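Local structure of phenyl-3-pyruvate decarboxylase (Azospirillum brasilense, 2NXW) at residues P469-E480 with Q534-L545; L394-C403 with R442-A451. The protein catalyses the thiamine diphosphate- and metal-dependent decarboxylation of aromatic 2-oxo acids such as phenylpyruvate and indole-3-pyruvate, the latter in auxin biosynthesis. All blocks are in the same frame, centred on the assembly; numbering follows the deposited sequence.

Contact 1. Residues P469-E480 with Q534-L545. With MG (magnesium ion), chain C; TPP (thiamine diphosphate), chain E.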
loop_
_atom_site.group_PDB
_atom_site.type_symbol
_atom_site.label_atom_id
_atom_site.label_comp_id
_atom_site.label_asym_id
_atom_site.label_seq_id
_atom_site.Cartn_x
_atom_site.Cartn_y
_atom_site.Cartn_z
ATOM N N PRO A 469 3.152 -31.198 32.786
ATOM C CA PRO A 469 2.792 -31.813 31.506
ATOM C C PRO A 469 3.719 -32.928 31.031
ATOM O O PRO A 469 4.884 -33.009 31.450
ATOM C CB PRO A 469 2.791 -30.619 30.541
ATOM C CG PRO A 469 3.851 -29.726 31.114
ATOM C CD PRO A 469 3.580 -29.797 32.611
ATOM N N ILE A 470 3.161 -33.800 30.189
ATOM C CA ILE A 470 3.933 -34.886 29.573
ATOM C C ILE A 470 4.242 -34.340 28.187
ATOM O O ILE A 470 3.344 -33.857 27.485
ATOM C CB ILE A 470 3.111 -36.179 29.419
ATOM C CG1 ILE A 470 2.746 -36.719 30.808
ATOM C CG2 ILE A 470 3.933 -37.240 28.659
ATOM C CD1 ILE A 470 1.778 -37.912 30.783
ATOM N N VAL A 471 5.507 -34.422 27.804
ATOM C CA VAL A 471 5.932 -33.915 26.510
ATOM C C VAL A 471 6.643 -34.992 25.717
ATOM O O VAL A 471 7.640 -35.544 26.183
ATOM C CB VAL A 471 6.899 -32.731 26.687
ATOM C CG1 VAL A 471 7.286 -32.137 25.326
ATOM C CG2 VAL A 471 6.239 -31.654 27.545
ATOM N N ILE A 472 6.121 -35.306 24.534
ATOM C CA ILE A 472 6.776 -36.289 23.664
ATOM C C ILE A 472 7.464 -35.478 22.566
ATOM O O ILE A 472 6.798 -34.833 21.753
ATOM C CB ILE A 472 5.779 -37.281 23.034
ATOM C CG1 ILE A 472 5.021 -38.038 24.139
ATOM C CG2 ILE A 472 6.547 -38.279 22.164
ATOM C CD1 ILE A 472 3.947 -38.984 23.618
ATOM N N LEU A 473 8.794 -35.500 22.578
ATOM C CA LEU A 473 9.606 -34.756 21.625
ATOM C C LEU A 473 10.055 -35.696 20.517
ATOM O O LEU A 473 10.769 -36.665 20.773
ATOM C CB LEU A 473 10.805 -34.159 22.365
ATOM C CG LEU A 473 11.651 -33.051 21.724
ATOM C CD1 LEU A 473 12.673 -32.553 22.756
ATOM C CD2 LEU A 473 12.353 -33.566 20.453
ATOM N N PHE A 474 9.621 -35.398 19.295
ATOM C CA PHE A 474 9.942 -36.195 18.110
ATOM C C PHE A 474 11.319 -35.729 17.635
ATOM O O PHE A 474 11.438 -34.695 16.968
ATOM C CB PHE A 474 8.898 -35.933 17.003
ATOM C CG PHE A 474 7.528 -36.527 17.260
ATOM C CD1 PHE A 474 6.834 -37.146 16.225
ATOM C CD2 PHE A 474 6.899 -36.407 18.508
ATOM C CE1 PHE A 474 5.544 -37.636 16.411
ATOM C CE2 PHE A 474 5.602 -36.895 18.707
ATOM C CZ PHE A 474 4.923 -37.510 17.656
ATOM N N ASN A 475 12.362 -36.488 17.956
ATOM C CA ASN A 475 13.698 -36.057 17.575
ATOM C C ASN A 475 14.268 -36.791 16.377
ATOM O O ASN A 475 14.852 -37.879 16.517
ATOM C CB ASN A 475 14.672 -36.180 18.757
ATOM C CG ASN A 475 15.973 -35.437 18.510
ATOM O OD1 ASN A 475 16.243 -35.001 17.386
ATOM N ND2 ASN A 475 16.790 -35.297 19.539
ATOM N N ASN A 476 14.098 -36.196 15.198
ATOM C CA ASN A 476 14.645 -36.786 13.981
ATOM C C ASN A 476 15.857 -35.987 13.486
ATOM O O ASN A 476 16.330 -36.212 12.373
ATOM C CB ASN A 476 13.574 -36.918 12.866
ATOM C CG ASN A 476 12.767 -35.633 12.625
ATOM O OD1 ASN A 476 13.190 -34.537 12.981
ATOM N ND2 ASN A 476 11.610 -35.782 11.986
ATOM N N ALA A 477 16.394 -35.100 14.329
ATOM C CA ALA A 477 17.560 -34.270 13.975
ATOM C C ALA A 477 17.321 -33.719 12.581
ATOM O O ALA A 477 18.169 -33.821 11.681
ATOM C CB ALA A 477 18.836 -35.118 13.997
ATOM N N SER A 478 16.161 -33.097 12.419
ATOM C CA SER A 478 15.766 -32.620 11.108
ATOM C C SER A 478 14.559 -31.708 11.125
ATOM O O SER A 478 13.699 -31.805 12.009
ATOM C CB SER A 478 15.397 -33.852 10.265
ATOM O OG SER A 478 14.933 -33.527 8.967
ATOM N N TRP A 479 14.505 -30.816 10.140
ATOM C CA TRP A 479 13.315 -29.999 9.913
ATOM C C TRP A 479 12.686 -30.900 8.842
ATOM O O TRP A 479 12.740 -30.617 7.634
ATOM C CB TRP A 479 13.692 -28.644 9.316
ATOM C CG TRP A 479 14.135 -27.614 10.312
ATOM C CD1 TRP A 479 13.675 -27.438 11.603
ATOM C CD2 TRP A 479 15.081 -26.568 10.082
ATOM N NE1 TRP A 479 14.285 -26.345 12.173
ATOM C CE2 TRP A 479 15.151 -25.794 11.264
ATOM C CE3 TRP A 479 15.879 -26.207 8.988
ATOM C CZ2 TRP A 479 15.985 -24.683 11.384
ATOM C CZ3 TRP A 479 16.705 -25.112 9.102
ATOM C CH2 TRP A 479 16.757 -24.356 10.292
ATOM N N GLU A 480 12.103 -32.008 9.288
ATOM C CA GLU A 480 11.597 -33.018 8.372
ATOM C C GLU A 480 10.482 -32.614 7.430
ATOM O O GLU A 480 10.452 -33.064 6.286
ATOM C CB GLU A 480 11.221 -34.285 9.149
ATOM C CG GLU A 480 11.090 -35.567 8.291
ATOM C CD GLU A 480 12.396 -36.046 7.647
ATOM O OE1 GLU A 480 13.501 -35.615 8.051
ATOM O OE2 GLU A 480 12.298 -36.886 6.721
ATOM N N GLN A 534 7.351 -34.405 32.428
ATOM C CA GLN A 534 7.974 -35.617 31.923
ATOM C C GLN A 534 8.261 -35.445 30.447
ATOM O O GLN A 534 7.340 -35.276 29.652
ATOM C CB GLN A 534 7.029 -36.798 32.122
ATOM C CG GLN A 534 6.601 -37.008 33.573
ATOM C CD GLN A 534 7.732 -37.492 34.447
ATOM O OE1 GLN A 534 8.390 -38.487 34.128
ATOM N NE2 GLN A 534 7.970 -36.793 35.557
ATOM N N LEU A 535 9.539 -35.489 30.097
ATOM C CA LEU A 535 9.956 -35.321 28.714
ATOM C C LEU A 535 10.457 -36.644 28.138
ATOM O O LEU A 535 11.442 -37.213 28.615
ATOM C CB LEU A 535 11.061 -34.264 28.639
ATOM C CG LEU A 535 11.679 -34.011 27.258
ATOM C CD1 LEU A 535 10.611 -33.511 26.305
ATOM C CD2 LEU A 535 12.806 -32.992 27.379
ATOM N N ILE A 536 9.753 -37.141 27.134
ATOM C CA ILE A 536 10.144 -38.373 26.459
ATOM C C ILE A 536 10.727 -37.943 25.114
ATOM O O ILE A 536 9.998 -37.448 24.248
ATOM C CB ILE A 536 8.935 -39.309 26.214
ATOM C CG1 ILE A 536 8.292 -39.702 27.555
ATOM C CG2 ILE A 536 9.405 -40.578 25.462
ATOM C CD1 ILE A 536 6.961 -40.431 27.402
ATOM N N GLU A 537 12.034 -38.118 24.959
ATOM C CA GLU A 537 12.721 -37.749 23.726
ATOM C C GLU A 537 12.785 -38.997 22.856
ATOM O O GLU A 537 13.622 -39.881 23.086
ATOM C CB GLU A 537 14.125 -37.234 24.053
ATOM C CG GLU A 537 14.902 -36.828 22.815
ATOM C CD GLU A 537 16.344 -36.493 23.105
ATOM O OE1 GLU A 537 16.882 -36.927 24.151
ATOM O OE2 GLU A 537 16.953 -35.799 22.263
ATOM N N ALA A 538 11.905 -39.057 21.861
ATOM C CA ALA A 538 11.819 -40.215 20.976
ATOM C C ALA A 538 12.674 -40.014 19.745
ATOM O O ALA A 538 12.386 -39.136 18.933
ATOM C CB ALA A 538 10.373 -40.452 20.565
ATOM N N MET A 539 13.727 -40.818 19.613
ATOM C CA MET A 539 14.603 -40.718 18.449
ATOM C C MET A 539 13.900 -41.380 17.260
ATOM O O MET A 539 13.418 -42.505 17.351
ATOM C CB MET A 539 15.938 -41.405 18.736
ATOM C CG MET A 539 16.608 -40.940 20.035
ATOM S SD MET A 539 16.728 -39.115 20.177
ATOM C CE MET A 539 17.962 -38.781 18.908
ATOM N N ILE A 540 13.831 -40.660 16.147
ATOM C CA ILE A 540 13.160 -41.148 14.946
ATOM C C ILE A 540 14.081 -40.933 13.752
ATOM O O ILE A 540 14.688 -39.878 13.630
ATOM C CB ILE A 540 11.863 -40.346 14.701
ATOM C CG1 ILE A 540 10.935 -40.482 15.906
ATOM C CG2 ILE A 540 11.163 -40.816 13.416
ATOM C CD1 ILE A 540 9.700 -39.569 15.834
ATOM N N PRO A 541 14.205 -41.934 12.865
ATOM C CA PRO A 541 15.087 -41.719 11.712
ATOM C C PRO A 541 14.506 -40.701 10.721
ATOM O O PRO A 541 13.290 -40.502 10.646
ATOM C CB PRO A 541 15.172 -43.106 11.061
ATOM C CG PRO A 541 14.798 -44.062 12.153
ATOM C CD PRO A 541 13.717 -43.325 12.918
ATOM N N ARG A 542 15.387 -40.052 9.966
ATOM C CA ARG A 542 14.939 -39.136 8.931
ATOM C C ARG A 542 14.261 -39.982 7.851
ATOM O O ARG A 542 14.612 -41.161 7.657
ATOM C CB ARG A 542 16.125 -38.392 8.328
ATOM C CG ARG A 542 16.782 -37.441 9.295
ATOM C CD ARG A 542 18.043 -36.874 8.705
ATOM N NE ARG A 542 18.745 -36.021 9.654
ATOM C CZ ARG A 542 20.039 -35.737 9.582
ATOM N NH1 ARG A 542 20.774 -36.235 8.592
ATOM N NH2 ARG A 542 20.609 -34.993 10.511
ATOM N N GLY A 543 13.287 -39.399 7.165
ATOM C CA GLY A 543 12.596 -40.124 6.110
ATOM C C GLY A 543 11.418 -40.962 6.588
ATOM O O GLY A 543 10.706 -41.555 5.776
ATOM N N VAL A 544 11.204 -41.015 7.901
ATOM C CA VAL A 544 10.109 -41.802 8.468
ATOM C C VAL A 544 9.029 -40.825 8.899
ATOM O O VAL A 544 9.245 -40.000 9.785
ATOM C CB VAL A 544 10.618 -42.633 9.658
ATOM C CG1 VAL A 544 9.508 -43.530 10.198
ATOM C CG2 VAL A 544 11.810 -43.493 9.195
ATOM N N LEU A 545 7.872 -40.929 8.256
ATOM C CA LEU A 545 6.759 -40.010 8.479
ATOM C C LEU A 545 5.487 -40.661 8.986
ATOM O O LEU A 545 5.277 -41.859 8.825
ATOM C CB LEU A 545 6.417 -39.319 7.152
ATOM C CG LEU A 545 7.595 -38.845 6.307
ATOM C CD1 LEU A 545 7.092 -38.293 4.981
ATOM C CD2 LEU A 545 8.374 -37.786 7.072
HETATM MG MG MG C . 12.333 -32.682 13.372
HETATM N "N1'" TPP E . 9.535 -20.701 11.468
HETATM C "C2'" TPP E . 8.377 -20.659 12.145
HETATM C CM2 TPP E . 8.254 -19.753 13.360
HETATM N "N3'" TPP E . 7.331 -21.397 11.760
HETATM C "C4'" TPP E . 7.387 -22.221 10.675
HETATM N "N4'" TPP E . 6.269 -22.897 10.291
HETATM C "C5'" TPP E . 8.621 -22.349 9.959
HETATM C "C6'" TPP E . 9.690 -21.534 10.383
HETATM C "C7'" TPP E . 8.796 -23.292 8.746
HETATM N N3 TPP E . 8.707 -24.783 9.097
HETATM C C2 TPP E . 7.556 -25.421 8.868
HETATM S S1 TPP E . 7.878 -27.076 9.353
HETATM C C5 TPP E . 9.559 -26.850 9.827
HETATM C C4 TPP E . 9.784 -25.499 9.578
HETATM C CM4 TPP E . 11.172 -24.856 9.851
HETATM C C6 TPP E . 10.446 -27.906 10.356
HETATM C C7 TPP E . 9.944 -28.352 11.742
HETATM O O7 TPP E . 10.961 -29.178 12.249
HETATM P PA TPP E . 10.497 -29.992 13.525
HETATM O O1A TPP E . 9.983 -29.102 14.653
HETATM O O2A TPP E . 11.743 -30.766 13.953
HETATM O O3A TPP E . 9.350 -31.039 13.173
HETATM P PB TPP E . 9.502 -32.073 11.889
HETATM O O1B TPP E . 10.909 -32.674 11.861
HETATM O O2B TPP E . 8.402 -33.142 12.147
HETATM O O3B TPP E . 9.185 -31.348 10.590
HETATM O O HOH W 1 10.858 -33.704 14.521
HETATM O O HOH W 2 11.500 -38.388 10.471
HETATM O O HOH W 3 17.553 -38.767 12.763
#
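The amide of Asn475 and the carboxylate of Glu537 lie side by side with their planes 17° apart, and ND2 reaches Glu537 OE2 at 2.8 Å on its anti side. With CG anti to the backbone N (chi1 -166°), Asn475 turns OD1 to Ala477 N, closing an Asx turn, while Met539 CE packs against its ND2. Arg512 forms a salt bridge with Glu537. The guanidinium edge of Arg542 takes Ala477 O side-on, through NE (3.0 Å) and NH2 (2.9 Å); only the NH2 bond lies in the carbonyl plane. Ile540 CD1 sits 3.8 Å from Phe474 CD1, and one face of the Trp479 ring carries the cofactor methyl CM4. Asn475 and Phe474 stand on opposite faces of parallel strands 470-475 and 534-539, which cross at 16° and share seven backbone hydrogen bonds. Glu480 OE2 accepts Gly543 N at 2.7 Å from above the carboxylate plane, while OE1 takes Ser478 OG and a salt bridge from Arg483. Asn476 OD1 and Ser478 O each bind magnesium at 2.1 Å, and Asn476 ND2 (3.2 Å) and Glu480 N (2.9 Å) donate to magnesium-bound diphosphate O1B. Polar bonds on both flanks of this thiamine diphosphate and magnesium loop thus probably hold its ligands in place.

Contact 2. Residues L394-C403 with R442-A451. With MG (magnesium ion), chain C; TPP (thiamine diphosphate), chain E.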
loop_
_atom_site.group_PDB
_atom_site.type_symbol
_atom_site.label_atom_id
_atom_site.label_comp_id
_atom_site.label_asym_id
_atom_site.label_seq_id
_atom_site.Cartn_x
_atom_site.Cartn_y
_atom_site.Cartn_z
ATOM N N LEU A 394 -6.030 -37.471 27.383
ATOM C CA LEU A 394 -5.610 -36.126 27.759
ATOM C C LEU A 394 -5.822 -35.207 26.569
ATOM O O LEU A 394 -5.869 -35.662 25.418
ATOM C CB LEU A 394 -4.116 -36.086 28.110
ATOM C CG LEU A 394 -3.578 -36.946 29.259
ATOM C CD1 LEU A 394 -2.147 -36.528 29.581
ATOM C CD2 LEU A 394 -4.473 -36.767 30.490
ATOM N N LEU A 395 -5.971 -33.917 26.839
ATOM C CA LEU A 395 -6.062 -32.954 25.745
ATOM C C LEU A 395 -4.622 -32.868 25.223
ATOM O O LEU A 395 -3.667 -32.905 26.002
ATOM C CB LEU A 395 -6.529 -31.581 26.249
ATOM C CG LEU A 395 -6.507 -30.476 25.178
ATOM C CD1 LEU A 395 -7.739 -29.579 25.345
ATOM C CD2 LEU A 395 -5.210 -29.667 25.271
ATOM N N ILE A 396 -4.471 -32.750 23.907
ATOM C CA ILE A 396 -3.153 -32.683 23.305
ATOM C C ILE A 396 -2.868 -31.304 22.740
ATOM O O ILE A 396 -3.720 -30.710 22.072
ATOM C CB ILE A 396 -3.034 -33.706 22.146
ATOM C CG1 ILE A 396 -3.186 -35.119 22.705
ATOM C CG2 ILE A 396 -1.689 -33.552 21.418
ATOM C CD1 ILE A 396 -3.248 -36.219 21.628
ATOM N N ALA A 397 -1.679 -30.791 23.044
ATOM C CA ALA A 397 -1.224 -29.523 22.484
ATOM C C ALA A 397 -0.120 -29.949 21.518
ATOM O O ALA A 397 0.803 -30.676 21.891
ATOM C CB ALA A 397 -0.659 -28.619 23.566
ATOM N N ALA A 398 -0.216 -29.527 20.271
ATOM C CA ALA A 398 0.789 -29.910 19.299
ATOM C C ALA A 398 1.408 -28.700 18.631
ATOM O O ALA A 398 0.759 -27.676 18.442
ATOM C CB ALA A 398 0.158 -30.811 18.234
ATOM N N ASP A 399 2.689 -28.821 18.295
ATOM C CA ASP A 399 3.385 -27.767 17.575
ATOM C C ASP A 399 3.166 -28.074 16.091
ATOM O O ASP A 399 2.420 -28.998 15.747
ATOM C CB ASP A 399 4.882 -27.793 17.898
ATOM C CG ASP A 399 5.505 -26.406 17.855
ATOM O OD1 ASP A 399 5.548 -25.816 16.753
ATOM O OD2 ASP A 399 5.947 -25.909 18.912
ATOM N N MET A 400 3.786 -27.287 15.220
ATOM C CA MET A 400 3.695 -27.525 13.784
ATOM C C MET A 400 4.861 -28.440 13.422
ATOM O O MET A 400 5.992 -28.220 13.871
ATOM C CB MET A 400 3.812 -26.207 13.011
ATOM C CG MET A 400 3.868 -26.383 11.500
ATOM S SD MET A 400 2.431 -27.238 10.855
ATOM C CE MET A 400 2.820 -27.245 9.114
ATOM N N GLY A 401 4.571 -29.462 12.622
ATOM C CA GLY A 401 5.579 -30.435 12.209
ATOM C C GLY A 401 4.895 -31.787 12.109
ATOM O O GLY A 401 3.674 -31.872 12.187
ATOM N N ASP A 402 5.653 -32.864 11.922
ATOM C CA ASP A 402 5.013 -34.170 11.840
ATOM C C ASP A 402 4.323 -34.521 13.162
ATOM O O ASP A 402 3.445 -35.381 13.204
ATOM C CB ASP A 402 6.024 -35.253 11.434
ATOM C CG ASP A 402 5.346 -36.492 10.853
ATOM O OD1 ASP A 402 4.144 -36.417 10.517
ATOM O OD2 ASP A 402 6.025 -37.534 10.731
ATOM N N CYS A 403 4.694 -33.841 14.247
ATOM C CA CYS A 403 4.021 -34.091 15.519
ATOM C C CYS A 403 2.509 -33.822 15.382
ATOM O O CYS A 403 1.696 -34.554 15.944
ATOM C CB CYS A 403 4.618 -33.212 16.624
ATOM S SG CYS A 403 4.598 -31.423 16.315
ATOM N N ARG A 442 -4.040 -33.087 33.257
ATOM C CA ARG A 442 -2.731 -33.129 32.638
ATOM C C ARG A 442 -2.815 -32.940 31.134
ATOM O O ARG A 442 -3.744 -33.416 30.493
ATOM C CB ARG A 442 -2.064 -34.454 32.980
ATOM C CG ARG A 442 -0.566 -34.410 32.941
ATOM C CD ARG A 442 0.042 -35.656 33.584
ATOM N NE ARG A 442 1.434 -35.409 33.899
ATOM C CZ ARG A 442 2.316 -36.324 34.302
ATOM N NH1 ARG A 442 1.954 -37.602 34.453
ATOM N NH2 ARG A 442 3.568 -35.961 34.528
ATOM N N ILE A 443 -1.833 -32.240 30.578
ATOM C CA ILE A 443 -1.815 -31.996 29.144
ATOM C C ILE A 443 -0.670 -32.782 28.518
ATOM O O ILE A 443 0.405 -32.905 29.108
ATOM C CB ILE A 443 -1.636 -30.480 28.857
ATOM C CG1 ILE A 443 -2.712 -29.669 29.599
ATOM C CG2 ILE A 443 -1.728 -30.214 27.356
ATOM C CD1 ILE A 443 -4.153 -30.001 29.223
ATOM N N LEU A 444 -0.946 -33.369 27.358
ATOM C CA LEU A 444 0.071 -34.105 26.609
ATOM C C LEU A 444 0.496 -33.205 25.458
ATOM O O LEU A 444 -0.327 -32.791 24.644
ATOM C CB LEU A 444 -0.501 -35.408 26.047
ATOM C CG LEU A 444 0.388 -36.157 25.043
ATOM C CD1 LEU A 444 1.704 -36.553 25.704
ATOM C CD2 LEU A 444 -0.359 -37.387 24.533
ATOM N N THR A 445 1.780 -32.891 25.407
ATOM C CA THR A 445 2.300 -32.051 24.338
ATOM C C THR A 445 3.147 -32.876 23.379
ATOM O O THR A 445 3.949 -33.692 23.817
ATOM C CB THR A 445 3.191 -30.947 24.913
ATOM O OG1 THR A 445 2.413 -30.133 25.797
ATOM C CG2 THR A 445 3.768 -30.075 23.806
ATOM N N VAL A 446 2.935 -32.683 22.077
ATOM C CA VAL A 446 3.771 -33.343 21.068
ATOM C C VAL A 446 4.484 -32.208 20.315
ATOM O O VAL A 446 3.876 -31.198 19.950
ATOM C CB VAL A 446 2.966 -34.257 20.104
ATOM C CG1 VAL A 446 2.392 -35.446 20.887
ATOM C CG2 VAL A 446 1.865 -33.481 19.418
ATOM N N VAL A 447 5.782 -32.380 20.094
ATOM C CA VAL A 447 6.593 -31.322 19.501
ATOM C C VAL A 447 7.843 -31.921 18.859
ATOM O O VAL A 447 8.399 -32.899 19.360
ATOM C CB VAL A 447 6.993 -30.314 20.640
ATOM C CG1 VAL A 447 7.728 -31.058 21.767
ATOM C CG2 VAL A 447 7.854 -29.177 20.100
ATOM N N GLY A 448 8.278 -31.326 17.755
ATOM C CA GLY A 448 9.472 -31.808 17.072
ATOM C C GLY A 448 10.747 -31.186 17.622
ATOM O O GLY A 448 10.707 -30.270 18.445
ATOM N N ASP A 449 11.902 -31.672 17.174
ATOM C CA ASP A 449 13.162 -31.138 17.655
ATOM C C ASP A 449 13.407 -29.684 17.239
ATOM O O ASP A 449 13.910 -28.880 18.023
ATOM C CB ASP A 449 14.348 -32.050 17.236
ATOM C CG ASP A 449 14.407 -32.341 15.733
ATOM O OD1 ASP A 449 13.391 -32.764 15.129
ATOM O OD2 ASP A 449 15.515 -32.175 15.182
ATOM N N GLY A 450 13.038 -29.347 16.010
ATOM C CA GLY A 450 13.216 -27.977 15.558
ATOM C C GLY A 450 12.386 -27.018 16.391
ATOM O O GLY A 450 12.877 -25.967 16.833
ATOM N N ALA A 451 11.128 -27.380 16.626
ATOM C CA ALA A 451 10.252 -26.520 17.424
ATOM C C ALA A 451 10.675 -26.459 18.890
ATOM O O ALA A 451 10.561 -25.408 19.525
ATOM C CB ALA A 451 8.820 -26.987 17.325
HETATM MG MG MG C . 12.333 -32.682 13.372
HETATM N "N1'" TPP E . 9.535 -20.701 11.468
HETATM C "C2'" TPP E . 8.377 -20.659 12.145
HETATM C CM2 TPP E . 8.254 -19.753 13.360
HETATM N "N3'" TPP E . 7.331 -21.397 11.760
HETATM C "C4'" TPP E . 7.387 -22.221 10.675
HETATM N "N4'" TPP E . 6.269 -22.897 10.291
HETATM C "C5'" TPP E . 8.621 -22.349 9.959
HETATM C "C6'" TPP E . 9.690 -21.534 10.383
HETATM C "C7'" TPP E . 8.796 -23.292 8.746
HETATM N N3 TPP E . 8.707 -24.783 9.097
HETATM C C2 TPP E . 7.556 -25.421 8.868
HETATM S S1 TPP E . 7.878 -27.076 9.353
HETATM C C5 TPP E . 9.559 -26.850 9.827
HETATM C C4 TPP E . 9.784 -25.499 9.578
HETATM C CM4 TPP E . 11.172 -24.856 9.851
HETATM C C6 TPP E . 10.446 -27.906 10.356
HETATM C C7 TPP E . 9.944 -28.352 11.742
HETATM O O7 TPP E . 10.961 -29.178 12.249
HETATM P PA TPP E . 10.497 -29.992 13.525
HETATM O O1A TPP E . 9.983 -29.102 14.653
HETATM O O2A TPP E . 11.743 -30.766 13.953
HETATM O O3A TPP E . 9.350 -31.039 13.173
HETATM P PB TPP E . 9.502 -32.073 11.889
HETATM O O1B TPP E . 10.909 -32.674 11.861
HETATM O O2B TPP E . 8.402 -33.142 12.147
HETATM O O3B TPP E . 9.185 -31.348 10.590
HETATM O O HOH W 4 -6.338 -33.320 29.709
HETATM O O HOH W 5 7.495 -29.723 15.571
HETATM O O HOH W 1 10.858 -33.704 14.521
#
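Ala397 N donates to Leu444 O at 2.9 Å (N-H...O 159°), and Ile396 CA adds a weaker CA-H...O contact to Leu444 O at 3.1 Å. Four backbone bonds of this ladder, from Leu395 O to Asp399 N, show that strands 395-398 and 443-448 pair in parallel; beyond its start, a water bridges Leu395 N and Arg442 O. On the face with Ile396 and Ala398, Val446 CG2 occupies the position between backbone N and carbonyl carbon, and is pressed to 3.4 Å from Ala398 CB, tighter than normal carbon contact. Past the strands, Ala451 CB lies 3.4 Å from Asp399 CG. That buried carboxylate is satisfied by N-H groups: Met400 and Gly425 at OD1, Gly427 at OD2. Both segments then turn into helices with Gly401 and Gly448 at their N-cap positions. Asp402 N donates to diphosphate O2B and Gly450 N to O2A, each at 2.8 Å, and Ala451 N to O1A. Such helix ends would be expected to favour the anionic phosphates. Asp449 OD1 binds magnesium at 2.1 Å, as do Asn476 and Ser478. Gly448-Asp449-Gly450 is the GDG start of the thiamine diphosphate motif, at the C-terminal ends of the strands of a parallel alpha/beta sheet.

Contact 2 closes before contact 1 opens along the chain, yet their centres lie only about 10 Å apart, because strands 443-448 and 470-475 are neighbours in one six-stranded parallel sheet. Probable backbone hydrogen bonds join them, Thr445 N to Ile470 O and Phe474 N to Val447 O, each 2.8 Å. With the pairing inside each contact added, the order is 395-398, 443-448, 470-475, 534-539 across the C-terminal cofactor-binding domain. Both contacts reach the same magnesium and cofactor from the C-terminal ends of the strands. The two ends of the classical thiamine diphosphate motif, GDG in contact 2 and the asparagines in contact 1, thus meet by strand adjacency: Asn476 OD1, not Asn475, shares the metal with Asp449 OD1, 2.8 Å away.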